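Local coordinates for protein cytochrome P450 (CYP102L1) (Mycobacterium phage Adler, PDB 6N6Q) that probably uses its bound heme to activate oxygen and oxidise an organic substrate, as cytochrome P450 monooxygenases do, at residues Lys79-Thr84 against Thr98-Glu103; His86-Val91 against Arg190-Ala195; Phe289-Leu294 against Ile431-Ile436; Gln439-Pro444 against Arg466-Val471. All coordinates share one frame; numbering follows the deposited sequence.

Contact 1 of 4, residues Lys79-Thr84 against Thr98-Glu103; sequences KNVGPT and TAYNSE. With HEM (protoporphyrin IX containing Fe), chain E; CAC (cacodylate ion), chain F.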
# COMPACT_ATOMS: atom_id res chain seq x y z
N LYS A 79 -15.76 -7.97 -3.99
CA LYS A 79 -14.97 -6.82 -4.41
C LYS A 79 -15.58 -6.16 -5.64
O LYS A 79 -15.98 -6.83 -6.60
CB LYS A 79 -13.53 -7.23 -4.70
CG LYS A 79 -12.81 -6.28 -5.67
CD LYS A 79 -11.32 -6.20 -5.41
CE LYS A 79 -10.70 -5.11 -6.27
NZ LYS A 79 -9.30 -4.80 -5.86
N ASN A 80 -15.64 -4.83 -5.62
CA ASN A 80 -16.02 -4.03 -6.77
C ASN A 80 -14.80 -3.29 -7.29
O ASN A 80 -14.12 -2.59 -6.53
CB ASN A 80 -17.12 -3.03 -6.40
CG ASN A 80 -17.48 -2.12 -7.56
OD1 ASN A 80 -17.07 -0.96 -7.60
ND2 ASN A 80 -18.24 -2.64 -8.51
N VAL A 81 -14.51 -3.46 -8.58
CA VAL A 81 -13.47 -2.67 -9.23
C VAL A 81 -13.96 -1.23 -9.30
O VAL A 81 -14.75 -0.87 -10.18
CB VAL A 81 -13.12 -3.22 -10.62
CG1 VAL A 81 -12.10 -2.33 -11.30
CG2 VAL A 81 -12.60 -4.65 -10.51
N GLY A 82 -13.52 -0.41 -8.35
CA GLY A 82 -13.98 0.95 -8.25
C GLY A 82 -13.54 1.80 -9.43
O GLY A 82 -12.80 1.34 -10.31
N PRO A 83 -14.00 3.05 -9.44
CA PRO A 83 -13.66 3.94 -10.57
C PRO A 83 -12.17 4.07 -10.81
O PRO A 83 -11.70 3.84 -11.94
CB PRO A 83 -14.30 5.27 -10.16
CG PRO A 83 -15.42 4.88 -9.25
CD PRO A 83 -14.93 3.69 -8.49
N THR A 84 -11.39 4.43 -9.79
CA THR A 84 -9.96 4.61 -9.97
C THR A 84 -9.28 3.29 -10.34
O THR A 84 -8.37 3.27 -11.18
CB THR A 84 -9.33 5.19 -8.70
OG1 THR A 84 -9.77 4.44 -7.56
CG2 THR A 84 -9.73 6.65 -8.54
N THR A 98 -6.33 -4.99 -10.41
CA THR A 98 -7.30 -4.29 -11.24
C THR A 98 -8.19 -5.23 -12.05
O THR A 98 -9.03 -4.75 -12.82
CB THR A 98 -6.58 -3.33 -12.19
OG1 THR A 98 -5.55 -4.03 -12.91
CG2 THR A 98 -5.95 -2.18 -11.40
N ALA A 99 -8.03 -6.54 -11.90
CA ALA A 99 -8.85 -7.47 -12.67
C ALA A 99 -10.25 -7.59 -12.07
O ALA A 99 -10.44 -7.47 -10.86
CB ALA A 99 -8.19 -8.85 -12.72
N TYR A 100 -11.22 -7.82 -12.95
CA TYR A 100 -12.57 -8.10 -12.48
C TYR A 100 -12.64 -9.49 -11.86
O TYR A 100 -11.78 -10.34 -12.08
CB TYR A 100 -13.57 -7.99 -13.64
CG TYR A 100 -13.58 -6.65 -14.33
CD1 TYR A 100 -14.01 -5.50 -13.67
CD2 TYR A 100 -13.16 -6.53 -15.65
CE1 TYR A 100 -14.01 -4.27 -14.31
CE2 TYR A 100 -13.17 -5.31 -16.29
CZ TYR A 100 -13.59 -4.18 -15.62
OH TYR A 100 -13.60 -2.96 -16.26
N ASN A 101 -13.68 -9.71 -11.06
CA ASN A 101 -13.85 -11.00 -10.42
C ASN A 101 -14.10 -12.11 -11.44
O ASN A 101 -13.66 -13.25 -11.25
CB ASN A 101 -15.00 -10.95 -9.41
CG ASN A 101 -14.82 -9.84 -8.39
OD1 ASN A 101 -14.01 -9.96 -7.46
ND2 ASN A 101 -15.58 -8.77 -8.54
N SER A 102 -14.78 -11.79 -12.54
CA SER A 102 -15.12 -12.79 -13.54
C SER A 102 -13.95 -13.16 -14.45
O SER A 102 -13.95 -14.25 -15.02
CB SER A 102 -16.29 -12.30 -14.40
OG SER A 102 -15.96 -11.09 -15.06
N GLU A 103 -12.96 -12.27 -14.59
CA GLU A 103 -11.84 -12.55 -15.47
C GLU A 103 -11.06 -13.76 -14.97
O GLU A 103 -10.67 -13.84 -13.80
CB GLU A 103 -10.92 -11.33 -15.56
CG GLU A 103 -11.43 -10.26 -16.52
CD GLU A 103 -10.57 -9.01 -16.52
OE1 GLU A 103 -10.04 -8.66 -15.45
OE2 GLU A 103 -10.43 -8.39 -17.59
CHA HEM E . -4.92 -5.57 -2.30
CHB HEM E . -3.62 -2.39 1.15
CHC HEM E . 1.04 -3.64 0.54
CHD HEM E . -0.21 -6.23 -3.38
C1A HEM E . -4.99 -4.62 -1.30
C2A HEM E . -6.20 -4.04 -0.74
C3A HEM E . -5.84 -3.16 0.20
C4A HEM E . -4.40 -3.16 0.29
CMA HEM E . -6.81 -2.31 1.05
CAA HEM E . -7.65 -4.35 -1.16
CBA HEM E . -8.02 -3.45 -2.34
CGA HEM E . -9.48 -3.59 -2.68
O1A HEM E . -10.22 -4.27 -1.92
O2A HEM E . -9.91 -3.01 -3.71
C1B HEM E . -2.26 -2.50 1.32
C2B HEM E . -1.49 -1.86 2.37
C3B HEM E . -0.19 -2.20 2.21
C4B HEM E . -0.11 -3.07 1.05
CMB HEM E . -2.12 -0.95 3.45
CAB HEM E . 1.06 -1.80 3.04
CBB HEM E . 1.05 -0.98 4.10
C1C HEM E . 1.12 -4.48 -0.55
C2C HEM E . 2.31 -5.14 -1.04
C3C HEM E . 1.98 -5.86 -2.12
C4C HEM E . 0.56 -5.68 -2.37
CMC HEM E . 3.73 -5.05 -0.44
CAC HEM E . 3.01 -6.71 -2.92
CBC HEM E . 2.67 -7.44 -3.98
C1D HEM E . -1.59 -6.29 -3.43
C2D HEM E . -2.39 -6.98 -4.42
C3D HEM E . -3.68 -6.80 -4.13
C4D HEM E . -3.76 -5.98 -2.93
CMD HEM E . -1.83 -7.79 -5.62
CAD HEM E . -4.88 -7.37 -4.92
CBD HEM E . -5.18 -8.79 -4.46
CGD HEM E . -6.41 -9.31 -5.16
O1D HEM E . -6.49 -10.55 -5.39
O2D HEM E . -7.31 -8.50 -5.50
NA HEM E . -3.92 -4.05 -0.64
NB HEM E . -1.39 -3.23 0.54
NC HEM E . 0.08 -4.83 -1.39
ND HEM E . -2.47 -5.69 -2.54
FE HEM E . -1.90 -4.34 -1.09
AS CAC F . -17.02 -8.17 -12.01
O1 CAC F . -16.32 -9.65 -12.55
O2 CAC F . -16.32 -7.22 -10.74
C1 CAC F . -17.25 -7.05 -13.54
C2 CAC F . -18.84 -8.54 -11.55
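N101 is set against K79 by two torsions: CG lies anti to the asparagine's carbonyl carbon (chi1 -55°), on the side of K79, and chi2 (-75°) turns ND2 to the K79 carbonyl. V81 meets Y100 with CG1 anti to its backbone N (chi1 176°) and CG2 beside that N, where it also reaches A99. ND2 of N101 donates to O of K79 over 2.8 Å. This bond is fairly straight, and the acceptor lies close to the amide plane. The same ND2 makes a weak, bent bond to O2 of a cacodylate ion, probably from the crystallisation liquor, whose O1 is bound by both N and OG of S102. CG2 of V81 touches CD1 of Y100 at 3.6 Å, the two side chains crossing at about a right angle, and lies equally close to O of A99 (3.6 Å). The far end of the tyrosine is held by another partner, H86, which meets its OH. In the cytochrome P450 fold the chain here leaves the edge strand 77-79 of the mixed sheet, enters helix 83-87 and comes back ahead of helix 104-113. K79 takes part in the heme site directly: its NZ hydrogen-bonds O2A of the heme over 2.9 Å and also reaches O of F97, so one ammonium joins a propionate to the returning loop. W106 and R417 also bind the heme, and R417 donates to O of A99. On the loop itself, N of Y100 meets OE1 of E103 from above the carboxylate plane (2.9 Å).

Contact 2 of 4, residues His86-Val91 against Arg190-Ala195; sequences HKLRSV and RELQYA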
# COMPACT_ATOMS: atom_id res chain seq x y z
N HIS A 86 -10.65 0.98 -12.08
CA HIS A 86 -10.95 0.81 -13.49
C HIS A 86 -10.03 1.65 -14.36
O HIS A 86 -9.64 1.24 -15.46
CB HIS A 86 -12.41 1.17 -13.77
CG HIS A 86 -12.79 1.09 -15.21
ND1 HIS A 86 -13.17 -0.08 -15.82
CD2 HIS A 86 -12.84 2.05 -16.17
CE1 HIS A 86 -13.44 0.15 -17.09
NE2 HIS A 86 -13.25 1.43 -17.33
N LYS A 87 -9.65 2.83 -13.88
CA LYS A 87 -8.76 3.69 -14.65
C LYS A 87 -7.33 3.18 -14.62
O LYS A 87 -6.56 3.45 -15.54
CB LYS A 87 -8.84 5.13 -14.12
CG LYS A 87 -10.22 5.75 -14.30
CD LYS A 87 -10.60 6.63 -13.11
CE LYS A 87 -9.74 7.88 -13.03
NZ LYS A 87 -9.93 8.74 -14.23
N LEU A 88 -6.96 2.43 -13.58
CA LEU A 88 -5.63 1.84 -13.51
C LEU A 88 -5.47 0.63 -14.42
O LEU A 88 -4.34 0.15 -14.58
CB LEU A 88 -5.31 1.44 -12.07
CG LEU A 88 -5.03 2.59 -11.10
CD1 LEU A 88 -4.67 2.06 -9.73
CD2 LEU A 88 -3.92 3.48 -11.65
N ARG A 89 -6.55 0.13 -15.02
CA ARG A 89 -6.44 -0.96 -15.97
C ARG A 89 -5.66 -0.55 -17.22
O ARG A 89 -5.13 -1.42 -17.92
CB ARG A 89 -7.82 -1.48 -16.36
CG ARG A 89 -8.60 -2.10 -15.21
CD ARG A 89 -9.98 -2.55 -15.65
NE ARG A 89 -9.91 -3.55 -16.72
CZ ARG A 89 -9.90 -4.86 -16.51
NH1 ARG A 89 -9.96 -5.34 -15.28
NH2 ARG A 89 -9.84 -5.69 -17.54
N SER A 90 -5.58 0.75 -17.51
CA SER A 90 -4.75 1.22 -18.61
C SER A 90 -3.27 0.98 -18.35
O SER A 90 -2.48 0.98 -19.30
CB SER A 90 -5.01 2.70 -18.87
OG SER A 90 -6.34 2.91 -19.32
N VAL A 91 -2.89 0.79 -17.09
CA VAL A 91 -1.50 0.53 -16.71
C VAL A 91 -1.30 -0.93 -16.33
O VAL A 91 -0.46 -1.62 -16.91
CB VAL A 91 -1.05 1.47 -15.57
CG1 VAL A 91 0.37 1.14 -15.13
CG2 VAL A 91 -1.17 2.92 -16.00
N ARG A 190 4.47 8.58 -15.16
CA ARG A 190 3.74 9.33 -16.18
C ARG A 190 2.53 8.55 -16.68
O ARG A 190 1.51 9.14 -17.04
CB ARG A 190 4.67 9.65 -17.36
CG ARG A 190 5.71 10.72 -17.08
CD ARG A 190 6.27 11.27 -18.39
NE ARG A 190 6.79 10.22 -19.25
CZ ARG A 190 8.06 9.83 -19.27
NH1 ARG A 190 8.94 10.42 -18.47
NH2 ARG A 190 8.45 8.86 -20.08
N GLU A 191 2.63 7.22 -16.70
CA GLU A 191 1.51 6.40 -17.15
C GLU A 191 0.41 6.34 -16.10
O GLU A 191 -0.77 6.20 -16.45
CB GLU A 191 2.01 4.99 -17.48
CG GLU A 191 1.19 4.25 -18.51
CD GLU A 191 1.11 4.97 -19.84
OE1 GLU A 191 0.11 4.77 -20.57
OE2 GLU A 191 2.04 5.74 -20.17
N LEU A 192 0.76 6.46 -14.82
CA LEU A 192 -0.26 6.52 -13.77
C LEU A 192 -1.01 7.84 -13.81
O LEU A 192 -2.23 7.87 -13.62
CB LEU A 192 0.39 6.32 -12.40
CG LEU A 192 0.93 4.93 -12.06
CD1 LEU A 192 1.80 4.99 -10.81
CD2 LEU A 192 -0.21 3.94 -11.87
N GLN A 193 -0.30 8.95 -14.06
CA GLN A 193 -0.96 10.24 -14.18
C GLN A 193 -1.90 10.27 -15.38
O GLN A 193 -3.02 10.79 -15.29
CB GLN A 193 0.08 11.36 -14.30
CG GLN A 193 0.99 11.51 -13.11
CD GLN A 193 2.00 12.63 -13.31
OE1 GLN A 193 2.11 13.20 -14.39
NE2 GLN A 193 2.75 12.94 -12.26
N TYR A 194 -1.46 9.71 -16.50
CA TYR A 194 -2.28 9.68 -17.71
C TYR A 194 -3.51 8.80 -17.54
O TYR A 194 -4.50 9.00 -18.25
CB TYR A 194 -1.44 9.20 -18.89
CG TYR A 194 -2.11 9.32 -20.23
CD1 TYR A 194 -2.10 10.52 -20.93
CD2 TYR A 194 -2.75 8.23 -20.82
CE1 TYR A 194 -2.71 10.64 -22.17
CE2 TYR A 194 -3.36 8.34 -22.05
CZ TYR A 194 -3.34 9.54 -22.72
OH TYR A 194 -3.95 9.65 -23.95
N ALA A 195 -3.47 7.85 -16.60
CA ALA A 195 -4.61 6.96 -16.40
C ALA A 195 -5.70 7.62 -15.56
O ALA A 195 -6.89 7.45 -15.84
CB ALA A 195 -4.15 5.66 -15.74
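K87 and A195 meet at the end of helix 183-196, where the lysine curls round the carbonyl of A195. Its CB lies 3.5 Å from O of A195 and CG 4.0 Å from the same oxygen. CG is anti to the lysine's carbonyl carbon (chi1 -64°), and bends at the next three torsions fold the chain: CD swings away from that oxygen before CE returns to it. NZ stands 3.7 Å from O of A195; its hydrogen bond goes one residue further, to O of N196. In return, CB of A195 sits against O of K87 at 3.3 Å. Further along, past L88, CG2 of V91 comes 3.3 Å from O of E191, and V91 slides past the glutamate in the opposite direction, its CG2 touching CG of E191 at 3.7 Å. The carboxylate of E191 turns to H217. L88 and L192 cross obliquely, their CD2 methyls 3.7 Å apart, and both touch L456. No hydrogen bond links the two segments. With the L88 side chain about 9 Å from the heme, this is consistent with the cytochrome P450 arrangement in which the B' region packs on the F helix and helps enclose the distal substrate pocket.

Contact 3 of 4, residues Phe289-Leu294 against Ile431-Ile436; sequences FALHFL and IALAAI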
# COMPACT_ATOMS: atom_id res chain seq x y z
N PHE A 289 4.49 7.73 7.55
CA PHE A 289 3.61 8.10 8.66
C PHE A 289 4.20 7.66 9.99
O PHE A 289 4.20 8.42 10.97
CB PHE A 289 2.22 7.50 8.47
CG PHE A 289 1.30 8.34 7.63
CD1 PHE A 289 0.88 9.59 8.07
CD2 PHE A 289 0.83 7.87 6.41
CE1 PHE A 289 0.02 10.36 7.30
CE2 PHE A 289 -0.02 8.64 5.64
CZ PHE A 289 -0.43 9.88 6.08
N ALA A 290 4.71 6.43 10.05
CA ALA A 290 5.29 5.93 11.30
C ALA A 290 6.54 6.70 11.68
O ALA A 290 6.80 6.90 12.87
CB ALA A 290 5.60 4.44 11.18
N LEU A 291 7.33 7.15 10.70
CA LEU A 291 8.49 7.98 11.01
C LEU A 291 8.07 9.33 11.57
O LEU A 291 8.72 9.86 12.48
CB LEU A 291 9.35 8.16 9.76
CG LEU A 291 10.20 6.95 9.36
CD1 LEU A 291 10.99 7.23 8.10
CD2 LEU A 291 11.11 6.56 10.51
N HIS A 292 6.98 9.89 11.06
CA HIS A 292 6.49 11.16 11.58
C HIS A 292 6.04 11.02 13.03
O HIS A 292 6.42 11.83 13.89
CB HIS A 292 5.33 11.69 10.73
CG HIS A 292 4.54 12.76 11.40
ND1 HIS A 292 4.98 14.06 11.50
CD2 HIS A 292 3.33 12.72 12.02
CE1 HIS A 292 4.08 14.78 12.15
NE2 HIS A 292 3.07 13.99 12.48
N PHE A 293 5.23 10.00 13.32
CA PHE A 293 4.72 9.84 14.68
C PHE A 293 5.81 9.41 15.65
O PHE A 293 5.72 9.71 16.85
CB PHE A 293 3.57 8.83 14.68
CG PHE A 293 2.28 9.39 14.12
CD1 PHE A 293 1.80 10.62 14.56
CD2 PHE A 293 1.57 8.70 13.16
CE1 PHE A 293 0.62 11.14 14.05
CE2 PHE A 293 0.39 9.22 12.64
CZ PHE A 293 -0.08 10.43 13.09
N LEU A 294 6.86 8.74 15.17
CA LEU A 294 8.00 8.44 16.03
C LEU A 294 8.85 9.67 16.28
O LEU A 294 9.42 9.83 17.36
CB LEU A 294 8.85 7.32 15.42
CG LEU A 294 8.29 5.90 15.45
CD1 LEU A 294 9.15 4.97 14.60
CD2 LEU A 294 8.19 5.39 16.88
N ILE A 431 11.28 -4.20 9.54
CA ILE A 431 12.73 -4.17 9.33
C ILE A 431 13.19 -2.76 8.99
O ILE A 431 14.25 -2.31 9.46
CB ILE A 431 13.14 -5.17 8.24
CG1 ILE A 431 12.61 -6.57 8.55
CG2 ILE A 431 14.66 -5.21 8.10
CD1 ILE A 431 13.12 -7.64 7.61
N ALA A 432 12.42 -2.04 8.18
CA ALA A 432 12.79 -0.69 7.80
C ALA A 432 12.78 0.24 9.01
O ALA A 432 13.72 1.02 9.21
CB ALA A 432 11.84 -0.17 6.72
N LEU A 433 11.73 0.17 9.83
CA LEU A 433 11.64 1.04 11.00
C LEU A 433 12.65 0.64 12.06
O LEU A 433 13.24 1.50 12.72
CB LEU A 433 10.22 1.01 11.56
CG LEU A 433 9.20 1.85 10.80
CD1 LEU A 433 7.80 1.53 11.29
CD2 LEU A 433 9.49 3.33 10.98
N ALA A 434 12.85 -0.67 12.26
CA ALA A 434 13.80 -1.13 13.27
C ALA A 434 15.21 -0.65 12.95
O ALA A 434 15.95 -0.22 13.84
CB ALA A 434 13.77 -2.65 13.39
N ALA A 435 15.60 -0.71 11.67
CA ALA A 435 16.94 -0.26 11.28
C ALA A 435 17.10 1.24 11.48
O ALA A 435 18.15 1.70 11.93
CB ALA A 435 17.22 -0.65 9.84
N ILE A 436 16.07 2.02 11.14
CA ILE A 436 16.16 3.47 11.26
C ILE A 436 16.27 3.88 12.73
O ILE A 436 17.12 4.69 13.10
CB ILE A 436 14.96 4.14 10.56
CG1 ILE A 436 15.06 3.93 9.05
CG2 ILE A 436 14.90 5.62 10.91
CD1 ILE A 436 13.83 4.38 8.29
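L433 is the main bump of this contact, and its two methyls settle into a hollow on helix 265-296 formed by A290, L291 and L294. CD1 rests on the CB of A290 at 3.6 Å; the small alanine makes the floor of the hollow. CD2 rests against both leucines, 3.6 Å from CD2 of L291 and 4.0 Å from CD1 of L294. In L433, chi1 (-78°) sets CG toward helix 265-296 and chi2 (169°) spreads the two methyls. L291 is the answering bump. It slides past L433 in the opposite direction and fits against both L433 and I436, which lie one turn apart on helix 422-439. Its CD2 meets CG2 of I436 at 3.9 Å and its CD1 meets CD1 of I436 at 4.0 Å, the two side chains crossing at about a right angle. The local axes are 11.2 Å apart and cross at -34°, so the ends of long side chains bridge the gap and the backbones stay well separated. The pair joins the long central helix and the last helix of the cytochrome P450 core bundle. Helix 119-145 adds I137 and W140 against I436, helix 329-341 brings V334 to L294 and I335 to L433, and L442 of strand 440-444 touches L291, L294 and I436.

Contact 4 of 4, residues Gln439-Pro444 against Arg466-Val471; sequences QFELEP and RLRNRV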
# COMPACT_ATOMS: atom_id res chain seq x y z
N GLN A 439 19.77 2.94 14.14
CA GLN A 439 20.92 3.64 13.61
C GLN A 439 20.84 5.16 13.75
O GLN A 439 21.87 5.81 13.93
CB GLN A 439 21.11 3.30 12.13
CG GLN A 439 21.35 1.83 11.86
CD GLN A 439 22.63 1.34 12.50
OE1 GLN A 439 22.62 0.43 13.33
NE2 GLN A 439 23.76 1.93 12.11
N PHE A 440 19.64 5.74 13.67
CA PHE A 440 19.49 7.18 13.67
C PHE A 440 18.51 7.61 14.75
O PHE A 440 17.72 6.82 15.27
CB PHE A 440 18.99 7.70 12.31
CG PHE A 440 19.80 7.23 11.14
CD1 PHE A 440 20.99 7.85 10.81
CD2 PHE A 440 19.37 6.17 10.36
CE1 PHE A 440 21.74 7.42 9.74
CE2 PHE A 440 20.11 5.73 9.28
CZ PHE A 440 21.30 6.36 8.97
N GLU A 441 18.58 8.90 15.08
CA GLU A 441 17.54 9.57 15.84
C GLU A 441 16.86 10.60 14.95
O GLU A 441 17.49 11.18 14.05
CB GLU A 441 18.09 10.24 17.10
CG GLU A 441 19.13 11.31 16.86
CD GLU A 441 19.80 11.77 18.14
OE1 GLU A 441 19.91 10.95 19.08
OE2 GLU A 441 20.21 12.95 18.22
N LEU A 442 15.57 10.81 15.18
CA LEU A 442 14.71 11.55 14.25
C LEU A 442 14.49 12.96 14.78
O LEU A 442 14.03 13.15 15.90
CB LEU A 442 13.38 10.83 14.07
CG LEU A 442 13.45 9.31 13.86
CD1 LEU A 442 12.06 8.70 13.92
CD2 LEU A 442 14.12 8.97 12.54
N GLU A 443 14.83 13.95 13.95
CA GLU A 443 14.57 15.35 14.28
C GLU A 443 13.48 15.89 13.36
O GLU A 443 13.71 16.01 12.15
CB GLU A 443 15.84 16.19 14.14
CG GLU A 443 15.65 17.66 14.47
CD GLU A 443 16.91 18.48 14.23
OE1 GLU A 443 17.97 17.89 13.93
OE2 GLU A 443 16.84 19.73 14.35
N PRO A 444 12.30 16.21 13.88
CA PRO A 444 11.25 16.78 13.03
C PRO A 444 11.54 18.25 12.72
O PRO A 444 12.41 18.89 13.31
CB PRO A 444 9.99 16.64 13.89
CG PRO A 444 10.50 16.73 15.29
CD PRO A 444 11.86 16.06 15.28
N ARG A 466 15.33 14.96 9.82
CA ARG A 466 16.78 15.01 9.85
C ARG A 466 17.29 13.98 10.84
O ARG A 466 16.65 13.72 11.87
CB ARG A 466 17.30 16.41 10.21
CG ARG A 466 18.79 16.59 9.98
CD ARG A 466 19.13 18.05 9.76
NE ARG A 466 18.72 18.88 10.88
CZ ARG A 466 18.81 20.21 10.89
NH1 ARG A 466 19.30 20.85 9.84
NH2 ARG A 466 18.41 20.89 11.96
N LEU A 467 18.43 13.39 10.53
CA LEU A 467 18.97 12.27 11.29
C LEU A 467 20.37 12.58 11.78
O LEU A 467 21.15 13.26 11.10
CB LEU A 467 19.01 11.00 10.44
CG LEU A 467 17.80 10.74 9.54
CD1 LEU A 467 18.21 9.83 8.40
CD2 LEU A 467 16.66 10.13 10.33
N ARG A 468 20.69 12.07 12.97
CA ARG A 468 22.05 11.98 13.46
C ARG A 468 22.33 10.52 13.80
O ARG A 468 21.46 9.82 14.33
CB ARG A 468 22.27 12.85 14.70
CG ARG A 468 21.80 14.29 14.59
CD ARG A 468 22.43 15.03 13.41
NE ARG A 468 22.41 16.47 13.61
CZ ARG A 468 21.32 17.23 13.50
NH1 ARG A 468 20.15 16.69 13.18
NH2 ARG A 468 21.41 18.54 13.70
N ASN A 469 23.54 10.07 13.48
CA ASN A 469 23.94 8.72 13.86
C ASN A 469 23.99 8.61 15.38
O ASN A 469 24.55 9.47 16.06
CB ASN A 469 25.30 8.38 13.24
CG ASN A 469 25.25 8.32 11.73
OD1 ASN A 469 25.56 9.30 11.05
ND2 ASN A 469 24.86 7.17 11.19
N ARG A 470 23.39 7.54 15.91
CA ARG A 470 23.20 7.42 17.35
C ARG A 470 24.52 7.24 18.11
O ARG A 470 24.54 7.46 19.32
CB ARG A 470 22.25 6.28 17.67
CG ARG A 470 20.87 6.44 17.04
CD ARG A 470 19.75 6.26 18.04
NE ARG A 470 19.59 4.87 18.46
CZ ARG A 470 19.93 4.40 19.65
NH1 ARG A 470 20.45 5.21 20.56
NH2 ARG A 470 19.75 3.11 19.94
N VAL A 471 25.59 6.85 17.42
CA VAL A 471 26.91 6.69 18.04
C VAL A 471 26.86 5.72 19.22
O VAL A 471 27.64 4.78 19.29
CB VAL A 471 27.49 8.06 18.48
CG1 VAL A 471 28.52 7.87 19.57
CG2 VAL A 471 28.09 8.78 17.28
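E443 and R466 form a hydrogen-bonded pair of two weakly bonded antiparallel strands whose N-to-C directions lie 150° apart: N of E443 donates to O of R466 over 2.8 Å, and N of R466 returns the bond to O of E443. Towards the other end, N of E441 bonds O of R468, F440 and N469 form a non-hydrogen-bonded pair with diverging side chains, and N of R470 bonds O of Q439 over 3.0 Å. L467 places CD1 over one face of the F440 ring, a CH-pi contact 4.2 Å from the centroid, and Q439 CB lies over the opposite face. The CD2 atoms of L467 and L442 touch at 3.6 Å, the two leucines side by side. N469 runs alongside F440 and gives its ND2 to N141; R470 sends its guanidinium to D309. This pairing belongs to the small three-stranded antiparallel sheet of the fold, in which strand 150-151 lies on the other side of 464-469. The salt-bridge network centres on E443: CG anti to the backbone N (chi1 180°), with the chain extended beyond it, carries the carboxylate to two arginines. R468 NH1 meets OE1 at 2.6 Å nearly along its C-O axis. R466 takes the carboxylate side-on, NE to OE1 (3.3 Å) and NH2 to OE2 (3.1 Å), from above its plane, with the guanidinium turned 53° against it. Two positive groups would be expected to keep E443 ionised, and their two approaches together would restrict its rotation near the protein surface.

In the fold
From the N terminus, contact 1 comes first, closing the short loop that runs from the edge strand 77-79 through helices 83-87 and 89-92. Contact 2 starts inside that loop, at 86-91, and closes about a hundred residues later on helix 183-196, so the two cross; they also touch, through a salt bridge of R89 with E103. Contacts 3 and 4 follow in series beyond the chain's centre from contact 1, about 33 and 43 Å from it between centres. Contact 3 joins helix 265-296 to helix 422-439, and the strand leaving that helix opens contact 4, which ends at the C terminus. Contacts 3 and 4 pack together where strand 440-444 leaves helix 422-439.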